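Local structure of protein arginine N-methyltransferase SFM1 (Saccharomyces cerevisiae, 5C74) at residues A[64-69]-A[73-78]; A[93-98]-A[129-134]; A[106-109]-A[113-116]; A[181-184]-A[190-193]. The protein transfers a methyl group from S-adenosyl-L-methionine to an arginine of ribosomal protein S3, as a SPOUT-family protein-arginine methyltransferase that forms monomethylarginine. All blocks are in the same frame, centred on the assembly; numbering follows the deposited sequence.

Interaction 1. Residues A[64-69]-A[73-78]; sequences GINEDF and ELLKDG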
loop_
_atom_site.group_PDB
_atom_site.type_symbol
_atom_site.label_atom_id
_atom_site.label_comp_id
_atom_site.label_asym_id
_atom_site.label_seq_id
_atom_site.Cartn_x
_atom_site.Cartn_y
_atom_site.Cartn_z
ATOM N N GLY A 64 -4.749 10.373 21.055
ATOM C CA GLY A 64 -5.546 11.458 20.485
ATOM C C GLY A 64 -6.871 10.971 19.910
ATOM O O GLY A 64 -7.686 11.745 19.408
ATOM N N ILE A 65 -7.100 9.670 20.001
ATOM C CA ILE A 65 -8.287 9.062 19.415
ATOM C C ILE A 65 -9.586 9.551 20.065
ATOM O O ILE A 65 -10.583 9.800 19.374
ATOM C CB ILE A 65 -8.191 7.510 19.525
ATOM C CG1 ILE A 65 -7.213 6.974 18.478
ATOM C CG2 ILE A 65 -9.548 6.863 19.383
ATOM C CD1 ILE A 65 -7.011 5.445 18.598
ATOM N N ASN A 66 -9.570 9.706 21.386
ATOM C CA ASN A 66 -10.777 10.085 22.117
ATOM C C ASN A 66 -11.228 11.493 21.731
ATOM O O ASN A 66 -12.414 11.755 21.582
ATOM C CB ASN A 66 -10.548 9.986 23.630
ATOM C CG ASN A 66 -10.519 8.535 24.126
ATOM O OD1 ASN A 66 -9.577 8.109 24.803
ATOM N ND2 ASN A 66 -11.543 7.769 23.767
ATOM N N GLU A 67 -10.265 12.387 21.545
ATOM C CA GLU A 67 -10.545 13.730 21.058
ATOM C C GLU A 67 -11.161 13.715 19.656
ATOM O O GLU A 67 -12.039 14.505 19.358
ATOM C CB GLU A 67 -9.257 14.554 21.064
ATOM C CG GLU A 67 -9.430 16.022 20.739
ATOM C CD GLU A 67 -8.139 16.798 20.949
ATOM O OE1 GLU A 67 -7.256 16.296 21.682
ATOM O OE2 GLU A 67 -8.006 17.898 20.376
ATOM N N ASP A 68 -10.715 12.808 18.792
ATOM C CA ASP A 68 -11.226 12.784 17.419
ATOM C C ASP A 68 -12.551 12.039 17.257
ATOM O O ASP A 68 -13.301 12.288 16.303
ATOM C CB ASP A 68 -10.195 12.160 16.477
ATOM C CG ASP A 68 -9.080 13.124 16.114
ATOM O OD1 ASP A 68 -9.136 14.287 16.556
ATOM O OD2 ASP A 68 -8.170 12.720 15.358
ATOM N N PHE A 69 -12.824 11.123 18.182
ATOM C CA PHE A 69 -14.001 10.267 18.121
ATOM C C PHE A 69 -14.662 10.249 19.487
ATOM O O PHE A 69 -14.393 9.383 20.326
ATOM C CB PHE A 69 -13.617 8.856 17.673
ATOM C CG PHE A 69 -12.920 8.832 16.346
ATOM C CD1 PHE A 69 -13.652 8.897 15.164
ATOM C CD2 PHE A 69 -11.535 8.793 16.273
ATOM C CE1 PHE A 69 -13.014 8.899 13.928
ATOM C CE2 PHE A 69 -10.890 8.795 15.038
ATOM C CZ PHE A 69 -11.636 8.848 13.865
ATOM N N GLU A 73 -15.317 5.074 24.250
ATOM C CA GLU A 73 -14.972 5.111 25.667
ATOM C C GLU A 73 -13.513 5.525 25.786
ATOM O O GLU A 73 -12.718 5.262 24.876
ATOM C CB GLU A 73 -15.226 3.769 26.348
ATOM C CG GLU A 73 -14.192 2.714 26.106
ATOM C CD GLU A 73 -14.492 1.441 26.889
ATOM O OE1 GLU A 73 -14.701 0.392 26.249
ATOM O OE2 GLU A 73 -14.526 1.493 28.139
ATOM N N LEU A 74 -13.176 6.216 26.875
ATOM C CA LEU A 74 -11.808 6.703 27.080
ATOM C C LEU A 74 -10.799 5.566 27.116
ATOM O O LEU A 74 -11.092 4.508 27.656
ATOM C CB LEU A 74 -11.714 7.497 28.383
ATOM C CG LEU A 74 -12.470 8.826 28.414
ATOM C CD1 LEU A 74 -12.326 9.476 29.780
ATOM C CD2 LEU A 74 -11.959 9.750 27.302
ATOM N N LEU A 75 -9.615 5.790 26.541
ATOM C CA LEU A 75 -8.474 4.900 26.769
ATOM C C LEU A 75 -7.985 5.117 28.195
ATOM O O LEU A 75 -7.515 6.205 28.549
ATOM C CB LEU A 75 -7.333 5.159 25.779
ATOM C CG LEU A 75 -7.384 4.491 24.406
ATOM C CD1 LEU A 75 -8.571 4.966 23.593
ATOM C CD2 LEU A 75 -6.077 4.784 23.659
ATOM N N LYS A 76 -8.097 4.085 29.019
ATOM C CA LYS A 76 -7.737 4.219 30.423
ATOM C C LYS A 76 -6.427 3.520 30.727
ATOM O O LYS A 76 -6.138 2.458 30.179
ATOM C CB LYS A 76 -8.862 3.660 31.297
ATOM C CG LYS A 76 -10.118 4.527 31.283
ATOM C CD LYS A 76 -11.263 3.866 32.047
ATOM C CE LYS A 76 -11.795 2.642 31.311
ATOM N NZ LYS A 76 -12.537 3.029 30.072
ATOM N N ASP A 77 -5.627 4.126 31.594
ATOM C CA ASP A 77 -4.336 3.552 31.937
ATOM C C ASP A 77 -4.490 2.117 32.446
ATOM O O ASP A 77 -5.354 1.822 33.281
ATOM C CB ASP A 77 -3.628 4.427 32.976
ATOM C CG ASP A 77 -3.110 5.737 32.386
ATOM O OD1 ASP A 77 -3.119 5.899 31.141
ATOM O OD2 ASP A 77 -2.672 6.603 33.172
ATOM N N GLY A 78 -3.671 1.225 31.895
ATOM C CA GLY A 78 -3.684 -0.174 32.270
ATOM C C GLY A 78 -4.805 -0.968 31.631
ATOM O O GLY A 78 -4.877 -2.181 31.807
#
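The carboxamide of N66, on the short helix 65-68, bonds to the backbone of E73 and L75, across L74, and so illustrates how one carboxamide can tie a helix to a loop by donating and accepting at once. Its OD1 accepts the backbone N-H of L75, with N to OD1 2.9 Å and an almost straight bond of 171°. Its ND2 gives a more bent bond to the carbonyl oxygen of E73, ND2 to O 3.0 Å, coming from above the plane of that carbonyl. L74 lies between the two bonds, its CA resting against the amide. A chi1 of -74°, CG beside the backbone N, points the amide at the loop. The close-packed part is here: L75 CD1 lies 3.5 Å from N66 OD1, and L74 CD2 touches N66 CG at 3.7 Å. Replacing N66 by alanine removes both bonds, and would probably leave the L75 N-H without its acceptor and the E73 carbonyl with one donor fewer, letting the loop shift. The outer side is looser and polar. L74 is largely exposed, and K76 NZ folds back to E73 OE2 at 3.2 Å and also donates to the carbonyl oxygen of L74, while E73 OE1 pairs with K2. The E73 carbonyl has a second donor in Y101 OH. Inward, I65 and L75 both pack on I4 of strand 2-6, and I65 reaches I33 of strand 32-35. The helix and loop thus lie against the parallel sheet, and G78, bonded to the backbone of L127, leads on toward strand 80-83.

Interaction 2. Residues A[93-98]-A[129-134]; sequences PEDATK and ISRRLG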
loop_
_atom_site.group_PDB
_atom_site.type_symbol
_atom_site.label_atom_id
_atom_site.label_comp_id
_atom_site.label_asym_id
_atom_site.label_seq_id
_atom_site.Cartn_x
_atom_site.Cartn_y
_atom_site.Cartn_z
ATOM N N PRO A 93 -8.909 -15.638 28.108
ATOM C CA PRO A 93 -10.290 -15.182 28.307
ATOM C C PRO A 93 -10.486 -14.313 29.554
ATOM O O PRO A 93 -11.315 -13.396 29.527
ATOM C CB PRO A 93 -11.072 -16.497 28.430
ATOM C CG PRO A 93 -10.288 -17.451 27.598
ATOM C CD PRO A 93 -8.848 -17.093 27.878
ATOM N N GLU A 94 -9.728 -14.566 30.618
ATOM C CA GLU A 94 -9.865 -13.762 31.837
ATOM C C GLU A 94 -9.442 -12.308 31.640
ATOM O O GLU A 94 -9.812 -11.445 32.435
ATOM C CB GLU A 94 -9.050 -14.353 32.992
ATOM C CG GLU A 94 -9.195 -15.851 33.159
ATOM C CD GLU A 94 -8.214 -16.596 32.284
ATOM O OE1 GLU A 94 -6.995 -16.493 32.548
ATOM O OE2 GLU A 94 -8.659 -17.252 31.321
ATOM N N ASP A 95 -8.668 -12.031 30.591
ATOM C CA ASP A 95 -8.263 -10.652 30.281
ATOM C C ASP A 95 -9.403 -9.793 29.747
ATOM O O ASP A 95 -9.267 -8.578 29.615
ATOM C CB ASP A 95 -7.129 -10.635 29.248
ATOM C CG ASP A 95 -5.824 -11.166 29.799
ATOM O OD1 ASP A 95 -5.552 -10.968 31.001
ATOM O OD2 ASP A 95 -5.055 -11.752 29.016
ATOM N N ALA A 96 -10.527 -10.419 29.427
ATOM C CA ALA A 96 -11.680 -9.671 28.920
ATOM C C ALA A 96 -12.162 -8.565 29.874
ATOM O O ALA A 96 -12.665 -7.538 29.421
ATOM C CB ALA A 96 -12.837 -10.636 28.614
ATOM N N THR A 97 -12.031 -8.769 31.187
ATOM C CA THR A 97 -12.406 -7.719 32.142
ATOM C C THR A 97 -11.354 -6.622 32.302
ATOM O O THR A 97 -11.605 -5.621 32.967
ATOM C CB THR A 97 -12.661 -8.305 33.542
ATOM O OG1 THR A 97 -11.448 -8.901 34.019
ATOM C CG2 THR A 97 -13.757 -9.374 33.479
ATOM N N LYS A 98 -10.175 -6.830 31.721
ATOM C CA LYS A 98 -9.023 -5.975 31.991
ATOM C C LYS A 98 -8.811 -4.902 30.938
ATOM O O LYS A 98 -8.277 -3.830 31.237
ATOM C CB LYS A 98 -7.735 -6.812 32.077
ATOM C CG LYS A 98 -7.642 -7.764 33.278
ATOM C CD LYS A 98 -6.238 -8.371 33.364
ATOM C CE LYS A 98 -6.058 -9.248 34.600
ATOM N NZ LYS A 98 -6.687 -10.585 34.446
ATOM N N ILE A 129 -0.392 -2.495 28.548
ATOM C CA ILE A 129 -0.019 -3.801 29.092
ATOM C C ILE A 129 0.221 -4.756 27.928
ATOM O O ILE A 129 -0.647 -4.930 27.074
ATOM C CB ILE A 129 -1.126 -4.371 30.020
ATOM C CG1 ILE A 129 -1.425 -3.407 31.173
ATOM C CG2 ILE A 129 -0.730 -5.756 30.548
ATOM C CD1 ILE A 129 -0.317 -3.303 32.189
ATOM N N SER A 130 1.402 -5.366 27.880
ATOM C CA SER A 130 1.757 -6.267 26.791
ATOM C C SER A 130 1.078 -7.637 26.898
ATOM O O SER A 130 0.979 -8.205 27.990
ATOM C CB SER A 130 3.279 -6.470 26.753
ATOM O OG SER A 130 3.959 -5.298 26.333
ATOM N N ARG A 131 0.630 -8.160 25.761
ATOM C CA ARG A 131 0.207 -9.558 25.651
ATOM C C ARG A 131 0.694 -10.157 24.352
ATOM O O ARG A 131 0.776 -9.470 23.338
ATOM C CB ARG A 131 -1.310 -9.697 25.712
ATOM C CG ARG A 131 -1.899 -9.473 27.099
ATOM C CD ARG A 131 -1.522 -10.585 28.055
ATOM N NE ARG A 131 -2.306 -10.495 29.287
ATOM C CZ ARG A 131 -1.890 -9.873 30.382
ATOM N NH1 ARG A 131 -0.703 -9.272 30.388
ATOM N NH2 ARG A 131 -2.668 -9.834 31.463
ATOM N N ARG A 132 0.992 -11.452 24.389
ATOM C CA ARG A 132 1.304 -12.216 23.189
ATOM C C ARG A 132 0.043 -12.879 22.639
ATOM O O ARG A 132 -0.910 -13.103 23.377
ATOM C CB ARG A 132 2.366 -13.289 23.519
ATOM C CG ARG A 132 3.080 -13.866 22.320
ATOM C CD ARG A 132 4.068 -14.958 22.745
ATOM N NE ARG A 132 3.384 -16.130 23.296
ATOM C CZ ARG A 132 3.950 -17.326 23.445
ATOM N NH1 ARG A 132 5.211 -17.517 23.078
ATOM N NH2 ARG A 132 3.253 -18.336 23.955
ATOM N N LEU A 133 0.032 -13.193 21.343
ATOM C CA LEU A 133 -0.997 -14.069 20.784
ATOM C C LEU A 133 -0.331 -15.308 20.180
ATOM O O LEU A 133 -0.318 -15.483 18.959
ATOM C CB LEU A 133 -1.827 -13.357 19.709
ATOM C CG LEU A 133 -2.836 -12.285 20.101
ATOM C CD1 LEU A 133 -3.446 -11.672 18.818
ATOM C CD2 LEU A 133 -3.936 -12.848 21.006
ATOM N N GLY A 134 0.231 -16.156 21.033
ATOM C CA GLY A 134 0.926 -17.348 20.566
ATOM C C GLY A 134 2.293 -17.031 19.998
ATOM O O GLY A 134 2.683 -15.870 19.905
#
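A two-pronged salt bridge between D95 and R131 ties the outermost strand of the parallel sheet, 128-131, to the 3-10 turn at 93-95. R131 grips the carboxylate side-on: NE lies 3.0 Å from D95 OD2, and NH2 lies 3.1 Å from D95 OD1. Both bonds are nearly straight, and both oxygens lie close to the guanidinium plane. The reverse does not hold, for the two planes are turned 51° apart, and the arginine meets each oxygen from above the carboxylate plane. A bend at chi2 (-69°) brings the R131 chain round so that its NE edge faces the turn. The third nitrogen is used as well, NH1 donating to the carbonyl oxygen of S130 at 3.1 Å, which, with the two bonds to D95, should limit rotation of the head group. D95 is steadied from its own side, because OD2 also accepts the backbone N-H of Q92. K98 adds a long ion pair, NZ to D95 OD1 3.6 Å, so the carboxylate's charge is probably balanced by both cations. A leucine in place of R131 would probably leave D95 without its two-pronged partner, with K98 only at long range, and the turn less firmly tied to the strand. The strand is bonded along its backbone to strand 80-83, and L133 beyond it packs on helix 140-151. The whole is a D95-K98-R131 salt-bridge network joining a 3-10 turn to the outermost strand of the parallel sheet in this SPOUT-family protein.

Interaction 3. Residues A[106-109]-A[113-116]; sequences GILG and PRDR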
loop_
_atom_site.group_PDB
_atom_site.type_symbol
_atom_site.label_atom_id
_atom_site.label_comp_id
_atom_site.label_asym_id
_atom_site.label_seq_id
_atom_site.Cartn_x
_atom_site.Cartn_y
_atom_site.Cartn_z
ATOM N N GLY A 106 2.955 0.125 15.256
ATOM C CA GLY A 106 3.350 0.351 13.880
ATOM C C GLY A 106 4.561 -0.504 13.550
ATOM O O GLY A 106 5.385 -0.763 14.419
ATOM N N ILE A 107 4.644 -0.960 12.309
ATOM C CA ILE A 107 5.830 -1.664 11.825
ATOM C C ILE A 107 6.603 -0.701 10.942
ATOM O O ILE A 107 6.100 -0.237 9.924
ATOM C CB ILE A 107 5.476 -2.947 11.046
ATOM C CG1 ILE A 107 4.823 -3.975 11.972
ATOM C CG2 ILE A 107 6.718 -3.541 10.391
ATOM C CD1 ILE A 107 3.320 -4.031 11.850
ATOM N N LEU A 108 7.812 -0.362 11.369
ATOM C CA LEU A 108 8.591 0.662 10.696
ATOM C C LEU A 108 9.748 0.022 9.943
ATOM O O LEU A 108 10.022 -1.158 10.128
ATOM C CB LEU A 108 9.088 1.682 11.715
ATOM C CG LEU A 108 7.897 2.288 12.469
ATOM C CD1 LEU A 108 8.288 2.744 13.861
ATOM C CD2 LEU A 108 7.288 3.425 11.668
ATOM N N GLY A 109 10.418 0.800 9.096
ATOM C CA GLY A 109 11.521 0.281 8.304
ATOM C C GLY A 109 12.786 0.037 9.104
ATOM O O GLY A 109 12.771 0.019 10.336
ATOM N N PRO A 113 16.566 1.322 12.486
ATOM C CA PRO A 113 15.747 0.356 13.219
ATOM C C PRO A 113 15.047 1.033 14.390
ATOM O O PRO A 113 15.674 1.846 15.080
ATOM C CB PRO A 113 16.770 -0.671 13.714
ATOM C CG PRO A 113 17.914 -0.552 12.766
ATOM C CD PRO A 113 17.976 0.897 12.399
ATOM N N ARG A 114 13.777 0.713 14.597
ATOM C CA ARG A 114 13.029 1.315 15.693
ATOM C C ARG A 114 12.306 0.251 16.483
ATOM O O ARG A 114 11.915 -0.778 15.934
ATOM C CB ARG A 114 12.035 2.355 15.165
ATOM C CG ARG A 114 12.696 3.629 14.637
ATOM C CD ARG A 114 11.719 4.510 13.866
ATOM N NE ARG A 114 10.597 4.957 14.693
ATOM C CZ ARG A 114 9.655 5.795 14.272
ATOM N NH1 ARG A 114 9.713 6.290 13.032
ATOM N NH2 ARG A 114 8.658 6.140 15.086
ATOM N N ASP A 115 12.143 0.511 17.778
ATOM C CA ASP A 115 11.406 -0.362 18.683
ATOM C C ASP A 115 10.128 0.374 19.077
ATOM O O ASP A 115 10.118 1.139 20.040
ATOM C CB ASP A 115 12.262 -0.703 19.904
ATOM C CG ASP A 115 11.557 -1.618 20.891
ATOM O OD1 ASP A 115 10.335 -1.845 20.766
ATOM O OD2 ASP A 115 12.239 -2.102 21.822
ATOM N N ARG A 116 9.073 0.161 18.306
ATOM C CA ARG A 116 7.839 0.922 18.466
ATOM C C ARG A 116 7.186 0.629 19.811
ATOM O O ARG A 116 6.559 1.506 20.416
ATOM C CB ARG A 116 6.881 0.615 17.314
ATOM C CG ARG A 116 5.578 1.429 17.335
ATOM C CD ARG A 116 5.863 2.925 17.412
ATOM N NE ARG A 116 4.634 3.734 17.462
ATOM C CZ ARG A 116 4.614 5.043 17.683
ATOM N NH1 ARG A 116 5.751 5.704 17.865
ATOM N NH2 ARG A 116 3.456 5.692 17.731
HETATM O O HOH W 1 12.223 -0.729 12.824
#
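G106-G109 and P113-R116 run antiparallel, their end-to-end directions 177° apart, as the two arms of one loop between strand 101-104 and helix 116-123. The arms stay well separated, with G106 CA 6.4 Å from R116 CA, and no direct hydrogen bond joins them. A water bridges the arms near the turn instead: it donates to the carbonyl oxygen of G109, 2.7 Å from water to O, and accepts the backbone N-H of R114, 2.8 Å from water to N.

Between the arms the main filler is L108. Its CD1 sits over one face of the R114 guanidinium, displaced toward the rim, and comes to 3.3 Å from R114 NE, a snug fit. The arginine reaches this place through a bend at chi3 (61°), which brings one face of its flat head against the leucine methyl while NE keeps a salt bridge to E119. At the open end, beside the strand and helix, R116 lays its aliphatic base on the G106 backbone, CB lying 3.5 Å from the G106 carbonyl oxygen. Its chain starts out opposite the backbone N (chi1 -176°) and bends again at chi2, turning the head to E6, whose carboxylate also accepts the N-H of G106, while NH1 pairs with E119. D115 caps the start of helix 116-123 through K118 N. On the far side I107 packs on N171 of the second subunit.

The chemistry implies a loop without direct backbone bonds between its arms, joined instead by a water, a methyl on a guanidinium face, and two arginines whose charges are probably balanced by E6 and E119.

Interaction 4. Residues A[181-184]-A[190-193]; sequences RYVL and PILP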
loop_
_atom_site.group_PDB
_atom_site.type_symbol
_atom_site.label_atom_id
_atom_site.label_comp_id
_atom_site.label_asym_id
_atom_site.label_seq_id
_atom_site.Cartn_x
_atom_site.Cartn_y
_atom_site.Cartn_z
ATOM N N ARG A 181 0.219 -17.973 10.812
ATOM C CA ARG A 181 -0.729 -18.855 11.443
ATOM C C ARG A 181 -2.115 -18.295 11.157
ATOM O O ARG A 181 -2.351 -17.107 11.390
ATOM C CB ARG A 181 -0.456 -18.929 12.948
ATOM C CG ARG A 181 -1.572 -19.569 13.759
ATOM C CD ARG A 181 -1.111 -19.768 15.210
ATOM N NE ARG A 181 -0.153 -20.864 15.312
ATOM C CZ ARG A 181 0.635 -21.096 16.361
ATOM N NH1 ARG A 181 0.621 -20.287 17.421
ATOM N NH2 ARG A 181 1.458 -22.142 16.336
ATOM N N TYR A 182 -3.014 -19.137 10.638
ATOM C CA TYR A 182 -4.380 -18.706 10.320
ATOM C C TYR A 182 -5.419 -19.474 11.132
ATOM O O TYR A 182 -5.196 -20.624 11.503
ATOM C CB TYR A 182 -4.690 -18.905 8.833
ATOM C CG TYR A 182 -3.923 -18.014 7.884
ATOM C CD1 TYR A 182 -2.648 -18.364 7.458
ATOM C CD2 TYR A 182 -4.480 -16.835 7.393
ATOM C CE1 TYR A 182 -1.935 -17.559 6.566
ATOM C CE2 TYR A 182 -3.776 -16.023 6.496
ATOM C CZ TYR A 182 -2.506 -16.394 6.093
ATOM O OH TYR A 182 -1.798 -15.601 5.208
ATOM N N VAL A 183 -6.566 -18.850 11.373
ATOM C CA VAL A 183 -7.690 -19.543 12.008
ATOM C C VAL A 183 -8.384 -20.396 10.954
ATOM O O VAL A 183 -8.565 -19.947 9.822
ATOM C CB VAL A 183 -8.708 -18.539 12.622
ATOM C CG1 VAL A 183 -9.940 -19.271 13.168
ATOM C CG2 VAL A 183 -8.035 -17.708 13.716
ATOM N N LEU A 184 -8.765 -21.617 11.321
ATOM C CA LEU A 184 -9.498 -22.490 10.418
ATOM C C LEU A 184 -10.999 -22.239 10.460
ATOM O O LEU A 184 -11.559 -21.988 11.536
ATOM C CB LEU A 184 -9.229 -23.944 10.771
ATOM C CG LEU A 184 -7.829 -24.427 10.389
ATOM C CD1 LEU A 184 -7.609 -25.824 10.930
ATOM C CD2 LEU A 184 -7.663 -24.400 8.860
ATOM N N PRO A 190 -8.131 -22.331 5.898
ATOM C CA PRO A 190 -7.735 -21.093 6.569
ATOM C C PRO A 190 -8.682 -19.950 6.183
ATOM O O PRO A 190 -9.135 -19.852 5.038
ATOM C CB PRO A 190 -6.299 -20.861 6.067
ATOM C CG PRO A 190 -6.250 -21.561 4.719
ATOM C CD PRO A 190 -7.160 -22.766 4.870
ATOM N N ILE A 191 -9.016 -19.110 7.154
ATOM C CA ILE A 191 -9.892 -17.980 6.904
ATOM C C ILE A 191 -9.078 -16.813 6.382
ATOM O O ILE A 191 -8.212 -16.296 7.090
ATOM C CB ILE A 191 -10.650 -17.564 8.183
ATOM C CG1 ILE A 191 -11.584 -18.707 8.617
ATOM C CG2 ILE A 191 -11.436 -16.265 7.961
ATOM C CD1 ILE A 191 -12.188 -18.503 10.023
ATOM N N LEU A 192 -9.356 -16.428 5.141
ATOM C CA LEU A 192 -8.686 -15.304 4.482
ATOM C C LEU A 192 -9.687 -14.195 4.213
ATOM O O LEU A 192 -10.866 -14.472 4.034
ATOM C CB LEU A 192 -8.058 -15.736 3.147
ATOM C CG LEU A 192 -6.991 -16.820 3.021
ATOM C CD1 LEU A 192 -6.176 -16.629 1.751
ATOM C CD2 LEU A 192 -6.084 -16.866 4.205
ATOM N N PRO A 193 -9.221 -12.933 4.133
ATOM C CA PRO A 193 -10.111 -11.843 3.725
ATOM C C PRO A 193 -10.746 -12.145 2.379
ATOM O O PRO A 193 -10.113 -12.821 1.555
ATOM C CB PRO A 193 -9.163 -10.631 3.616
ATOM C CG PRO A 193 -8.053 -10.954 4.582
ATOM C CD PRO A 193 -7.865 -12.459 4.461
HETATM O O HOH W 2 -7.284 -16.476 9.817
#
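The ring of Y182 is met obliquely by P190 and L192, neither squarely over a face nor at an edge. L192 CD2 makes the closest approach, 3.4 Å from Y182 CE2, while P190 CB sits 3.8 Å from Y182 CB, near the root of the ring. The tyrosine's chi1 of -68° sets the ring opposite its own carbonyl carbon and leans it across 190-192, and T142 of helix 140-151 and P166 of strand 162-169 also touch it.

Next along the chain the contact passes to the backbone. I191 N donates to V183 O at 2.8 Å, and the donor stands almost straight ahead of the carbonyl, with a C=O...N angle of 176°. The same oxygen takes a CA-H...O contact from P190, so two neighbouring residues share one acceptor. The V183 N-H turns instead to a water 2.9 Å from V183 N, which donates in turn to the I191 carbonyl oxygen; water thus fills the role a second direct bond might have had. The side chains of V183 and I191 lie side by side and point the same way, V183 CG1 to I191 CD1 3.9 Å, and both reach helix 140-151, at T146 and R145. L184 adds CD2 against P190 N at 3.6 Å.

Between the two segments the strand-like pairing is a single bridge, L184 with P190, CA to CA 4.5 Å. The arrangement is that of a short extended segment brought back by a loop against an edge strand, here 181-183 of the three-stranded antiparallel sheet, before the chain continues to helix 196-205.

Interactions 1 and 2 are neighbours: their centres lie 19 Å apart, and G78 O touches I129 CG1 at 3.7 Å, so the loop 73-78 runs up against the outermost strand. Interaction 2 comes within about 4 Å of interaction 4 by nearest atoms, without touching it, and interaction 3 falls between the two halves of interaction 2 along the chain. Interactions 1 and 4 mark opposite sides of the molecule, about 31 Å between centres. In SPOUT methyltransferases the cofactor usually sits among knotted loops after the parallel strands; the positions of 106-109 and 131-134 are consistent with lying near that region. The Y182 side chain is about 13 Å from a bound nickel ion, so interaction 4 does not form that metal site.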